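Local coordinates for putative antioxidant defense protein Mlr4105 (Mesorhizobium loti, PDB 3C1L) that probably acts in antioxidant defence as an all-helical, AhpD-like protein with peroxiredoxin-type activity, at residues Ser7-Ala12 with Ala173-Arg178; Asp57-Glu62 with Asp69-Ala74; Cys83-Thr88 with Met177-Glu182; Asn110-Asp115 with Met123-Val128. All coordinates share one frame; numbering follows the deposited sequence.

How the interactions relate
From the N terminus, interaction 1 opens first, in the loop before helix 18-31. It closes only at the end of helix 152-175, so nearly the whole chain lies in its loop. Interaction 2 is nested there as a short local closure between helices 45-60 and 67-80. Interaction 3 opens next, at the start of helix 84-98. It encloses interaction 4, which folds the loop after helix 101-109 onto helix 118-132. Interactions 1 and 3 end on the same stretch and share Met177 and Arg178. That stretch thus ties both the N-terminal loop and helix 84-98 to the C-terminal tail. Interactions 2 and 4 touch directly, Met72 packing on Leu124 and Met123, and Asp69 and Ile73 on Met123.

Interaction 1: Ser7-Ala12 with Ala173-Arg178; sequences SALDLA and AAIDMR
One hydrogen bond joins Ser7-Ala12 to Ala173-Arg178, from Ala8 N to Ile175 O at 2.8 Å. The N-H points almost straight at the oxygen (164°). The donor lies nearly along the C=O axis, so it meets the carbonyl end-on. Ser7 CB rests against the same acceptor, 3.3 Å from Ile175 O. Ser7 CA adds a CA-H...O contact of 3.4 Å to Asp176 O, the next carbonyl along.

The side chains close round this backbone contact. Ile175 holds CG1 in the crowded position between its backbone N and carbonyl carbon (chi1 71°). CD1 therefore lies 3.9 Å from Ser7 CB, while CG2 is left for Leu9. Leu9 CG meets Ile175 CG2 at 3.7 Å, the two side chains crossing at about a right angle. Ala8 CB packs on Asp176 CB at 3.5 Å.

A turn in each segment positions these groups. Ser7 OG accepts from Leu9 N at 3.1 Å, an ST turn. Asp176 has a positive phi of 53° and ends helix 152-175 in a Schellman motif. Its OD2 makes a long, weak salt bridge with Arg178 NH2. Arg178 also bonds through its backbone to Ile6. Trp156 of the second subunit packs on Ile175, and Arg142 of that subunit covers Ala8 and bonds to Ala174 O.

The N-terminal loop's polar link to the helix end is thus main-chain to main-chain, with apolar side chains packed round it. The partial negative charge expected at a helix C terminus would probably make Ile175 O a better acceptor for the Ala8 N-H.

Interaction 2: Asp57-Glu62 with Asp69-Ala74; sequences DLMLGE and DREMIA
Arg70 NH1 donates to two backbone carbonyls at the end of helix 45-60. This bridges a helix-loop-helix unit of the AhpD-like fold, whose second helix is 67-80. The bond from Arg70 NH1 to Leu58 O is 2.9 Å long and fairly straight (160°). That from Arg70 NH1 to Gly61 O is 3.1 Å, and NH2 adds a weak bond to the same oxygen. Both acceptors lie near the guanidinium plane. Met59 O instead sits over one face, 3.3 Å from Arg70 NH1, at an angle too poor for a bond.

The Arg70 chain bends at chi3 (-90°) to bring its tip there. Ser66 O, in the connecting loop, accepts from NE and helps fix the group's rotation. Gly61 N bonds back to Asp57 O, which holds the helix end in place.

Met59 and Arg70 slide past each other in opposite directions. Bends at chi2 and chi3 carry the selenomethionine tip of Met59 onto helix 67-80. Phe165 of helix 152-175 also packs on Met59 and Ala74. Glu71 OE1 is bonded to His90. Met59 CE lies 4.0 Å from Ala74 CB and 3.6 Å from Glu71 CD.

Interaction 3: Cys83-Thr88 with Met177-Glu182; sequences CYYCLT and MRPNDE
Cys83 is the N-cap of helix 84-98, its SG accepting from Cys86 N at 3.5 Å. Cys83 and Cys86 form a CxxC pair, as in AhpD-like peroxidases, where such cysteines are redox-active. Cys83 SG and Cys86 SG are 3.6 Å apart, so no disulfide joins them here.

Pro179 CG lies over one face of the Tyr84 ring, a CH-pi contact, and Pro179 CD comes to 3.3 Å from Tyr84 CE2. A water links Tyr84 OH to Pro179 O, the latter bond weak. An alanine in place of Tyr84 would remove the ring face under Pro179 CG and the water's hydroxyl partner, and would probably loosen the proline.

Tyr85 is clasped on both faces. Met177 SE stands 4.0 Å from the ring centroid of Tyr85, 16° off the normal, a Met-aromatic contact. Pro179 CB covers the opposite face, 4.2 Å from the Tyr85 centroid. Tyr85 OH is hydrogen-bonded to Val37 N of helix 36-40.

Thr88 CG2 touches Pro179 CB at 3.6 Å. Tyr84 O accepts from Thr88 OG1 at 2.8 Å and from Thr88 N.

No direct hydrogen bond crosses the segments. The tail is held beside the CxxC turn by aromatic and apolar contacts centred on Pro179.

Interaction 4: Asn110-Asp115 with Met123-Val128; sequences NFRAAD and MLEFAV
Phe111 gives the most surface to this contact. Its CG takes the crowded position between the backbone N and the carbonyl carbon (chi1 77°), which turns the ring to helix 118-132. Leu124 CB lies over one face, 4.1 Å from the ring centroid of Phe111, a CH-pi contact. Arg112 CG covers the opposite face. Leu124 CD1 reaches back to Phe111 CD1 at 3.7 Å, and Val128 CG2 meets Phe111 CE2 at 3.6 Å. An alanine in place of Phe111 would remove the ring between Leu124 CB and Arg112 CG and would probably leave Leu124 and Val128 less well packed.

Arg112 runs extended. Asn110 OD1 is gripped twice, by Arg112 N at 3.1 Å in an Asx turn and by Arg112 NH1 at 3.0 Å. Glu125 OE2 lies near the ring edge, 4.1 Å from Arg112 NE, too far for a salt bridge. A water mediates instead, accepting from Arg112 NE and donating weakly to Glu125 OE2. The opposite charges would still probably attract.

Ala135 of the fourth subunit packs on Arg112. Within the chain, the loop after helix 101-109 lies against helix 118-132, which rests on helix 67-80 through Leu124 on Met72 and Val128 on Ile80.

Interaction 1: Ser7-Ala12 with Ala173-Arg178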
loop_
_atom_site.group_PDB
_atom_site.type_symbol
_atom_site.label_atom_id
_atom_site.label_comp_id
_atom_site.label_asym_id
_atom_site.label_seq_id
_atom_site.Cartn_x
_atom_site.Cartn_y
_atom_site.Cartn_z
ATOM N N SER B 7 17.541 -20.710 -13.561
ATOM C CA SER B 7 16.720 -19.523 -13.705
ATOM C C SER B 7 15.894 -19.534 -14.976
ATOM O O SER B 7 15.999 -20.450 -15.820
ATOM C CB SER B 7 17.574 -18.239 -13.593
ATOM O OG SER B 7 18.036 -17.743 -14.835
ATOM N N ALA B 8 15.050 -18.508 -15.089
ATOM C CA ALA B 8 14.190 -18.320 -16.244
ATOM C C ALA B 8 14.872 -17.522 -17.341
ATOM O O ALA B 8 14.357 -17.441 -18.435
ATOM C CB ALA B 8 12.889 -17.652 -15.828
ATOM N N LEU B 9 16.029 -16.919 -17.095
ATOM C CA LEU B 9 16.755 -16.315 -18.212
ATOM C C LEU B 9 17.254 -17.412 -19.113
ATOM O O LEU B 9 17.454 -18.521 -18.669
ATOM C CB LEU B 9 17.909 -15.444 -17.752
ATOM C CG LEU B 9 17.515 -14.199 -16.936
ATOM C CD1 LEU B 9 18.668 -13.196 -16.981
ATOM C CD2 LEU B 9 16.228 -13.533 -17.425
ATOM N N ASP B 10 17.403 -17.090 -20.398
ATOM C CA ASP B 10 17.952 -17.982 -21.412
ATOM C C ASP B 10 19.429 -17.571 -21.645
ATOM O O ASP B 10 19.742 -16.848 -22.594
ATOM C CB ASP B 10 17.100 -17.841 -22.699
ATOM C CG ASP B 10 17.140 -19.060 -23.581
ATOM O OD1 ASP B 10 17.422 -20.171 -23.057
ATOM O OD2 ASP B 10 16.885 -18.903 -24.808
ATOM N N LEU B 11 20.320 -17.989 -20.742
ATOM C CA LEU B 11 21.738 -17.640 -20.842
ATOM C C LEU B 11 22.560 -18.764 -21.524
ATOM O O LEU B 11 22.397 -19.968 -21.238
ATOM C CB LEU B 11 22.318 -17.284 -19.467
ATOM N N ALA B 12 23.425 -18.361 -22.448
ATOM C CA ALA B 12 24.547 -19.201 -22.823
ATOM C C ALA B 12 25.674 -19.054 -21.774
ATOM O O ALA B 12 25.623 -18.198 -20.878
ATOM C CB ALA B 12 25.034 -18.874 -24.231
ATOM N N ALA B 173 13.895 -12.862 -7.746
ATOM C CA ALA B 173 12.558 -12.595 -8.255
ATOM C C ALA B 173 12.622 -12.217 -9.724
ATOM O O ALA B 173 11.925 -12.789 -10.564
ATOM C CB ALA B 173 11.894 -11.499 -7.442
ATOM N N ALA B 174 13.499 -11.274 -10.044
ATOM C CA ALA B 174 13.622 -10.771 -11.399
ATOM C C ALA B 174 13.942 -11.865 -12.401
ATOM O O ALA B 174 13.405 -11.805 -13.504
ATOM C CB ALA B 174 14.683 -9.668 -11.482
ATOM N N ILE B 175 14.816 -12.832 -12.047
ATOM C CA ILE B 175 15.177 -13.930 -12.989
ATOM C C ILE B 175 14.597 -15.327 -12.686
ATOM O O ILE B 175 14.969 -16.294 -13.384
ATOM C CB ILE B 175 16.697 -14.098 -13.160
ATOM C CG1 ILE B 175 17.347 -14.682 -11.890
ATOM C CG2 ILE B 175 17.360 -12.754 -13.542
ATOM C CD1 ILE B 175 18.820 -14.876 -12.110
ATOM N N ASP B 176 13.664 -15.424 -11.727
ATOM C CA ASP B 176 13.100 -16.722 -11.280
ATOM C C ASP B 176 14.216 -17.717 -10.882
ATOM O O ASP B 176 14.291 -18.829 -11.385
ATOM C CB ASP B 176 12.225 -17.285 -12.400
ATOM C CG ASP B 176 11.216 -18.336 -11.932
ATOM O OD1 ASP B 176 10.981 -18.476 -10.698
ATOM O OD2 ASP B 176 10.635 -19.015 -12.851
HETATM N N MSE B 177 15.093 -17.304 -9.972
HETATM C CA MSE B 177 16.230 -18.168 -9.589
HETATM C C MSE B 177 15.714 -19.312 -8.744
HETATM O O MSE B 177 14.845 -19.112 -7.914
HETATM C CB MSE B 177 17.303 -17.386 -8.833
HETATM C CG MSE B 177 18.697 -18.106 -8.787
HETATM SE SE MSE B 177 19.800 -17.124 -7.487
HETATM C CE MSE B 177 20.421 -15.787 -8.752
ATOM N N ARG B 178 16.254 -20.509 -8.971
ATOM C CA ARG B 178 15.729 -21.741 -8.387
ATOM C C ARG B 178 16.649 -22.315 -7.320
ATOM O O ARG B 178 17.765 -22.665 -7.614
ATOM C CB ARG B 178 15.526 -22.790 -9.489
ATOM C CG ARG B 178 14.531 -22.354 -10.559
ATOM C CD ARG B 178 13.304 -21.891 -9.855
ATOM N NE ARG B 178 12.137 -21.744 -10.690
ATOM C CZ ARG B 178 10.909 -22.096 -10.325
ATOM N NH1 ARG B 178 10.686 -22.688 -9.151
ATOM N NH2 ARG B 178 9.905 -21.888 -11.171
#

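Interaction 2: Asp57-Glu62 with Asp69-Ala74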
loop_
_atom_site.group_PDB
_atom_site.type_symbol
_atom_site.label_atom_id
_atom_site.label_comp_id
_atom_site.label_asym_id
_atom_site.label_seq_id
_atom_site.Cartn_x
_atom_site.Cartn_y
_atom_site.Cartn_z
ATOM N N ASP B 57 31.683 -12.018 4.146
ATOM C CA ASP B 57 31.855 -10.994 5.168
ATOM C C ASP B 57 30.548 -10.765 5.906
ATOM O O ASP B 57 30.518 -10.714 7.133
ATOM C CB ASP B 57 32.291 -9.651 4.584
ATOM C CG ASP B 57 32.620 -8.637 5.675
ATOM O OD1 ASP B 57 33.674 -8.805 6.301
ATOM O OD2 ASP B 57 31.830 -7.698 5.914
ATOM N N LEU B 58 29.475 -10.629 5.142
ATOM C CA LEU B 58 28.169 -10.264 5.688
ATOM C C LEU B 58 27.655 -11.338 6.638
ATOM O O LEU B 58 27.190 -11.051 7.749
ATOM C CB LEU B 58 27.163 -10.099 4.528
ATOM C CG LEU B 58 26.189 -8.931 4.465
ATOM C CD1 LEU B 58 25.813 -8.484 5.850
ATOM C CD2 LEU B 58 26.755 -7.727 3.622
HETATM N N MSE B 59 27.690 -12.580 6.179
HETATM C CA MSE B 59 26.950 -13.645 6.875
HETATM C C MSE B 59 27.800 -14.406 7.862
HETATM O O MSE B 59 27.252 -14.979 8.811
HETATM C CB MSE B 59 26.318 -14.636 5.890
HETATM C CG MSE B 59 25.181 -14.080 5.063
HETATM SE SE MSE B 59 23.791 -13.046 5.946
HETATM C CE MSE B 59 22.515 -14.482 6.369
ATOM N N LEU B 60 29.115 -14.394 7.643
ATOM C CA LEU B 60 30.092 -15.245 8.373
ATOM C C LEU B 60 31.222 -14.465 9.086
ATOM O O LEU B 60 31.942 -15.034 9.925
ATOM C CB LEU B 60 30.711 -16.309 7.432
ATOM C CG LEU B 60 29.760 -17.275 6.676
ATOM C CD1 LEU B 60 30.580 -18.277 5.871
ATOM C CD2 LEU B 60 28.789 -18.032 7.566
ATOM N N GLY B 61 31.387 -13.184 8.773
ATOM C CA GLY B 61 32.479 -12.412 9.332
ATOM C C GLY B 61 32.171 -12.074 10.774
ATOM O O GLY B 61 31.109 -12.401 11.274
ATOM N N GLU B 62 33.117 -11.432 11.445
ATOM C CA GLU B 62 32.930 -11.027 12.828
ATOM C C GLU B 62 31.789 -10.028 12.873
ATOM O O GLU B 62 31.609 -9.234 11.948
ATOM C CB GLU B 62 34.205 -10.401 13.393
ATOM C CG GLU B 62 33.956 -9.504 14.599
ATOM C CD GLU B 62 35.225 -9.180 15.350
ATOM O OE1 GLU B 62 36.044 -10.108 15.544
ATOM O OE2 GLU B 62 35.403 -8.011 15.750
ATOM N N ASP B 69 21.279 -14.945 14.032
ATOM C CA ASP B 69 20.595 -13.646 13.972
ATOM C C ASP B 69 20.495 -13.112 12.553
ATOM O O ASP B 69 19.436 -12.617 12.110
ATOM C CB ASP B 69 21.355 -12.570 14.788
ATOM C CG ASP B 69 21.191 -12.717 16.286
ATOM O OD1 ASP B 69 20.203 -13.322 16.810
ATOM O OD2 ASP B 69 22.100 -12.203 16.969
ATOM N N ARG B 70 21.618 -13.171 11.855
ATOM C CA ARG B 70 21.715 -12.726 10.459
ATOM C C ARG B 70 20.898 -13.587 9.488
ATOM O O ARG B 70 20.199 -13.039 8.664
ATOM C CB ARG B 70 23.174 -12.593 10.029
ATOM C CG ARG B 70 23.900 -11.489 10.762
ATOM C CD ARG B 70 25.363 -11.502 10.461
ATOM N NE ARG B 70 26.129 -12.337 11.384
ATOM C CZ ARG B 70 27.425 -12.571 11.304
ATOM N NH1 ARG B 70 28.137 -12.140 10.276
ATOM N NH2 ARG B 70 28.008 -13.295 12.254
ATOM N N GLU B 71 20.938 -14.925 9.629
ATOM C CA GLU B 71 19.999 -15.795 8.900
ATOM C C GLU B 71 18.532 -15.490 9.257
ATOM O O GLU B 71 17.644 -15.666 8.409
ATOM C CB GLU B 71 20.275 -17.272 9.154
ATOM C CG GLU B 71 21.616 -17.749 8.651
ATOM C CD GLU B 71 21.689 -17.936 7.124
ATOM O OE1 GLU B 71 20.684 -17.681 6.421
ATOM O OE2 GLU B 71 22.760 -18.333 6.628
HETATM N N MSE B 72 18.250 -15.052 10.484
HETATM C CA MSE B 72 16.867 -14.643 10.862
HETATM C C MSE B 72 16.461 -13.373 10.184
HETATM O O MSE B 72 15.314 -13.229 9.737
HETATM C CB MSE B 72 16.682 -14.458 12.384
HETATM C CG MSE B 72 16.492 -15.767 13.141
HETATM SE SE MSE B 72 16.329 -15.579 15.113
HETATM C CE MSE B 72 15.343 -14.007 15.283
ATOM N N ILE B 73 17.393 -12.433 10.068
ATOM C CA ILE B 73 17.093 -11.211 9.335
ATOM C C ILE B 73 16.846 -11.585 7.884
ATOM O O ILE B 73 15.904 -11.109 7.302
ATOM C CB ILE B 73 18.215 -10.146 9.451
ATOM C CG1 ILE B 73 18.383 -9.661 10.916
ATOM C CG2 ILE B 73 17.918 -8.957 8.522
ATOM C CD1 ILE B 73 19.700 -8.984 11.097
ATOM N N ALA B 74 17.684 -12.460 7.309
ATOM C CA ALA B 74 17.547 -12.869 5.897
ATOM C C ALA B 74 16.168 -13.408 5.610
ATOM O O ALA B 74 15.479 -13.008 4.647
ATOM C CB ALA B 74 18.630 -13.928 5.562
#

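Interaction 3: Cys83-Thr88 with Met177-Glu182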
loop_
_atom_site.group_PDB
_atom_site.type_symbol
_atom_site.label_atom_id
_atom_site.label_comp_id
_atom_site.label_asym_id
_atom_site.label_seq_id
_atom_site.Cartn_x
_atom_site.Cartn_y
_atom_site.Cartn_z
ATOM N N CYS B 83 10.201 -14.257 -1.365
ATOM C CA CYS B 83 11.280 -14.794 -2.165
ATOM C C CYS B 83 11.466 -16.302 -1.968
ATOM O O CYS B 83 11.992 -16.721 -0.962
ATOM C CB CYS B 83 12.607 -14.114 -1.843
ATOM S SG CYS B 83 13.968 -14.730 -2.960
ATOM N N TYR B 84 11.064 -17.082 -2.964
ATOM C CA TYR B 84 11.211 -18.532 -2.937
ATOM C C TYR B 84 12.663 -19.043 -2.767
ATOM O O TYR B 84 12.920 -20.005 -2.021
ATOM C CB TYR B 84 10.632 -19.096 -4.216
ATOM C CG TYR B 84 10.762 -20.578 -4.322
ATOM C CD1 TYR B 84 10.324 -21.403 -3.293
ATOM C CD2 TYR B 84 11.325 -21.168 -5.457
ATOM C CE1 TYR B 84 10.451 -22.774 -3.376
ATOM C CE2 TYR B 84 11.438 -22.528 -5.543
ATOM C CZ TYR B 84 10.989 -23.318 -4.511
ATOM O OH TYR B 84 11.124 -24.663 -4.619
ATOM N N TYR B 85 13.603 -18.401 -3.440
ATOM C CA TYR B 85 14.987 -18.819 -3.391
ATOM C C TYR B 85 15.476 -18.716 -1.957
ATOM O O TYR B 85 16.017 -19.686 -1.360
ATOM C CB TYR B 85 15.912 -17.997 -4.345
ATOM C CG TYR B 85 17.298 -18.632 -4.369
ATOM C CD1 TYR B 85 18.240 -18.359 -3.376
ATOM C CD2 TYR B 85 17.620 -19.574 -5.314
ATOM C CE1 TYR B 85 19.485 -19.022 -3.367
ATOM C CE2 TYR B 85 18.863 -20.224 -5.310
ATOM C CZ TYR B 85 19.780 -19.952 -4.337
ATOM O OH TYR B 85 20.999 -20.649 -4.370
ATOM N N CYS B 86 15.235 -17.550 -1.393
ATOM C CA CYS B 86 15.846 -17.188 -0.154
ATOM C C CYS B 86 15.149 -17.787 1.006
ATOM O O CYS B 86 15.818 -18.169 1.970
ATOM C CB CYS B 86 15.909 -15.689 -0.008
ATOM S SG CYS B 86 17.109 -14.927 -1.154
ATOM N N LEU B 87 13.826 -17.935 0.910
ATOM C CA LEU B 87 13.102 -18.601 1.970
ATOM C C LEU B 87 13.496 -20.083 2.101
ATOM O O LEU B 87 13.629 -20.609 3.217
ATOM C CB LEU B 87 11.593 -18.425 1.794
ATOM C CG LEU B 87 11.076 -17.015 2.064
ATOM C CD1 LEU B 87 9.614 -16.836 1.640
ATOM C CD2 LEU B 87 11.258 -16.657 3.559
ATOM N N THR B 88 13.691 -20.730 0.956
ATOM C CA THR B 88 14.174 -22.086 0.903
ATOM C C THR B 88 15.579 -22.275 1.512
ATOM O O THR B 88 15.775 -23.166 2.351
ATOM C CB THR B 88 14.132 -22.591 -0.546
ATOM O OG1 THR B 88 12.779 -22.630 -0.955
ATOM C CG2 THR B 88 14.761 -23.998 -0.712
HETATM N N MSE B 177 15.093 -17.304 -9.972
HETATM C CA MSE B 177 16.230 -18.168 -9.589
HETATM C C MSE B 177 15.714 -19.312 -8.744
HETATM O O MSE B 177 14.845 -19.112 -7.914
HETATM C CB MSE B 177 17.303 -17.386 -8.833
HETATM C CG MSE B 177 18.697 -18.106 -8.787
HETATM SE SE MSE B 177 19.800 -17.124 -7.487
HETATM C CE MSE B 177 20.421 -15.787 -8.752
ATOM N N ARG B 178 16.254 -20.509 -8.971
ATOM C CA ARG B 178 15.729 -21.741 -8.387
ATOM C C ARG B 178 16.649 -22.315 -7.320
ATOM O O ARG B 178 17.765 -22.665 -7.614
ATOM C CB ARG B 178 15.526 -22.790 -9.489
ATOM C CG ARG B 178 14.531 -22.354 -10.559
ATOM C CD ARG B 178 13.304 -21.891 -9.855
ATOM N NE ARG B 178 12.137 -21.744 -10.690
ATOM C CZ ARG B 178 10.909 -22.096 -10.325
ATOM N NH1 ARG B 178 10.686 -22.688 -9.151
ATOM N NH2 ARG B 178 9.905 -21.888 -11.171
ATOM N N PRO B 179 16.158 -22.430 -6.075
ATOM C CA PRO B 179 16.998 -22.950 -5.015
ATOM C C PRO B 179 17.258 -24.431 -5.208
ATOM O O PRO B 179 16.456 -25.125 -5.832
ATOM C CB PRO B 179 16.151 -22.706 -3.749
ATOM C CG PRO B 179 14.735 -22.778 -4.215
ATOM C CD PRO B 179 14.735 -22.419 -5.692
ATOM N N ASN B 180 18.332 -24.950 -4.634
ATOM C CA ASN B 180 18.619 -26.390 -4.767
ATOM C C ASN B 180 17.520 -27.241 -4.123
ATOM O O ASN B 180 17.098 -26.979 -2.997
ATOM C CB ASN B 180 19.957 -26.752 -4.120
ATOM C CG ASN B 180 21.101 -25.916 -4.643
ATOM O OD1 ASN B 180 21.075 -24.722 -4.502
ATOM N ND2 ASN B 180 22.108 -26.554 -5.251
ATOM N N ASP B 181 17.121 -28.301 -4.813
ATOM C CA ASP B 181 16.032 -29.151 -4.365
ATOM C C ASP B 181 16.337 -29.721 -2.969
ATOM O O ASP B 181 15.411 -29.992 -2.197
ATOM C CB ASP B 181 15.773 -30.274 -5.394
ATOM C CG ASP B 181 14.461 -31.080 -5.114
ATOM O OD1 ASP B 181 13.365 -30.463 -4.935
ATOM O OD2 ASP B 181 14.532 -32.341 -5.093
ATOM N N GLU B 182 17.630 -29.874 -2.665
ATOM C CA GLU B 182 18.106 -30.572 -1.465
ATOM C C GLU B 182 17.847 -29.810 -0.173
ATOM O O GLU B 182 17.795 -30.414 0.895
ATOM C CB GLU B 182 19.617 -30.844 -1.562
ATOM C CG GLU B 182 20.014 -31.953 -2.528
ATOM C CD GLU B 182 20.211 -31.522 -3.980
ATOM O OE1 GLU B 182 19.961 -30.344 -4.345
ATOM O OE2 GLU B 182 20.636 -32.394 -4.770
HETATM O O HOH W 1 13.257 -25.389 -6.608
#

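Interaction 4: Asn110-Asp115 with Met123-Val128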
loop_
_atom_site.group_PDB
_atom_site.type_symbol
_atom_site.label_atom_id
_atom_site.label_comp_id
_atom_site.label_asym_id
_atom_site.label_seq_id
_atom_site.Cartn_x
_atom_site.Cartn_y
_atom_site.Cartn_z
ATOM N N ASN B 110 5.809 -16.165 9.765
ATOM C CA ASN B 110 5.543 -14.953 10.536
ATOM C C ASN B 110 6.292 -15.061 11.817
ATOM O O ASN B 110 5.917 -15.815 12.716
ATOM C CB ASN B 110 4.047 -14.777 10.844
ATOM C CG ASN B 110 3.695 -13.376 11.268
ATOM O OD1 ASN B 110 4.457 -12.698 11.963
ATOM N ND2 ASN B 110 2.502 -12.933 10.861
ATOM N N PHE B 111 7.397 -14.335 11.871
ATOM C CA PHE B 111 8.285 -14.317 13.029
ATOM C C PHE B 111 7.638 -13.852 14.325
ATOM O O PHE B 111 8.144 -14.138 15.398
ATOM C CB PHE B 111 9.507 -13.438 12.737
ATOM C CG PHE B 111 9.230 -11.965 12.811
ATOM C CD1 PHE B 111 9.199 -11.329 14.023
ATOM C CD2 PHE B 111 8.976 -11.230 11.669
ATOM C CE1 PHE B 111 8.927 -9.991 14.114
ATOM C CE2 PHE B 111 8.714 -9.884 11.766
ATOM C CZ PHE B 111 8.688 -9.264 12.983
ATOM N N ARG B 112 6.530 -13.122 14.224
ATOM C CA ARG B 112 5.801 -12.670 15.401
ATOM C C ARG B 112 5.209 -13.828 16.201
ATOM O O ARG B 112 4.922 -13.661 17.384
ATOM C CB ARG B 112 4.684 -11.706 14.998
ATOM C CG ARG B 112 5.233 -10.435 14.380
ATOM C CD ARG B 112 4.123 -9.588 13.797
ATOM N NE ARG B 112 4.725 -8.546 12.985
ATOM C CZ ARG B 112 5.086 -8.679 11.714
ATOM N NH1 ARG B 112 4.880 -9.814 11.071
ATOM N NH2 ARG B 112 5.651 -7.660 11.095
ATOM N N ALA B 113 5.027 -14.981 15.555
ATOM C CA ALA B 113 4.597 -16.221 16.236
ATOM C C ALA B 113 5.727 -16.890 17.040
ATOM O O ALA B 113 5.475 -17.772 17.803
ATOM C CB ALA B 113 4.003 -17.222 15.212
ATOM N N ALA B 114 6.981 -16.497 16.860
ATOM C CA ALA B 114 8.074 -17.134 17.610
ATOM C C ALA B 114 8.306 -16.446 18.964
ATOM O O ALA B 114 8.083 -15.264 19.127
ATOM C CB ALA B 114 9.339 -17.171 16.789
ATOM N N ASP B 115 8.738 -17.203 19.945
ATOM C CA ASP B 115 9.014 -16.655 21.279
ATOM C C ASP B 115 10.430 -16.082 21.269
ATOM O O ASP B 115 11.391 -16.738 21.706
ATOM C CB ASP B 115 8.876 -17.796 22.266
ATOM C CG ASP B 115 9.016 -17.367 23.728
ATOM O OD1 ASP B 115 8.564 -16.261 24.125
ATOM O OD2 ASP B 115 9.555 -18.195 24.494
HETATM N N MSE B 123 15.383 -6.145 16.467
HETATM C CA MSE B 123 16.174 -6.354 15.282
HETATM C C MSE B 123 15.328 -6.593 14.029
HETATM O O MSE B 123 15.532 -5.962 12.978
HETATM C CB MSE B 123 17.075 -7.573 15.564
HETATM C CG MSE B 123 17.900 -8.040 14.408
HETATM SE SE MSE B 123 19.074 -9.454 15.030
HETATM C CE MSE B 123 17.677 -10.906 15.113
ATOM N N LEU B 124 14.345 -7.468 14.196
ATOM C CA LEU B 124 13.491 -7.934 13.152
ATOM C C LEU B 124 12.473 -6.857 12.851
ATOM O O LEU B 124 12.149 -6.639 11.703
ATOM C CB LEU B 124 12.815 -9.268 13.561
ATOM C CG LEU B 124 13.681 -10.559 13.576
ATOM C CD1 LEU B 124 12.835 -11.843 13.744
ATOM C CD2 LEU B 124 14.548 -10.691 12.351
ATOM N N GLU B 125 11.985 -6.159 13.866
ATOM C CA GLU B 125 11.068 -5.055 13.587
ATOM C C GLU B 125 11.773 -3.930 12.811
ATOM O O GLU B 125 11.173 -3.342 11.896
ATOM C CB GLU B 125 10.409 -4.525 14.868
ATOM C CG GLU B 125 9.434 -5.531 15.554
ATOM C CD GLU B 125 8.096 -5.727 14.831
ATOM O OE1 GLU B 125 7.917 -5.189 13.701
ATOM O OE2 GLU B 125 7.209 -6.434 15.403
ATOM N N PHE B 126 13.041 -3.645 13.134
ATOM C CA PHE B 126 13.784 -2.680 12.312
ATOM C C PHE B 126 13.899 -3.159 10.823
ATOM O O PHE B 126 13.618 -2.412 9.867
ATOM C CB PHE B 126 15.130 -2.427 12.904
ATOM C CG PHE B 126 15.919 -1.382 12.204
ATOM C CD1 PHE B 126 15.645 -0.032 12.413
ATOM C CD2 PHE B 126 16.973 -1.735 11.362
ATOM C CE1 PHE B 126 16.372 0.959 11.780
ATOM C CE2 PHE B 126 17.715 -0.741 10.683
ATOM C CZ PHE B 126 17.421 0.617 10.912
ATOM N N ALA B 127 14.307 -4.407 10.648
ATOM C CA ALA B 127 14.403 -5.042 9.301
ATOM C C ALA B 127 13.085 -4.966 8.505
ATOM O O ALA B 127 13.109 -4.721 7.298
ATOM C CB ALA B 127 14.864 -6.487 9.436
ATOM N N VAL B 128 11.948 -5.216 9.158
ATOM C CA VAL B 128 10.617 -5.061 8.544
ATOM C C VAL B 128 10.378 -3.647 8.051
ATOM O O VAL B 128 10.035 -3.450 6.895
ATOM C CB VAL B 128 9.440 -5.407 9.513
ATOM C CG1 VAL B 128 8.137 -4.953 8.913
ATOM C CG2 VAL B 128 9.386 -6.896 9.807
HETATM O O HOH W 2 3.829 -5.970 14.742
#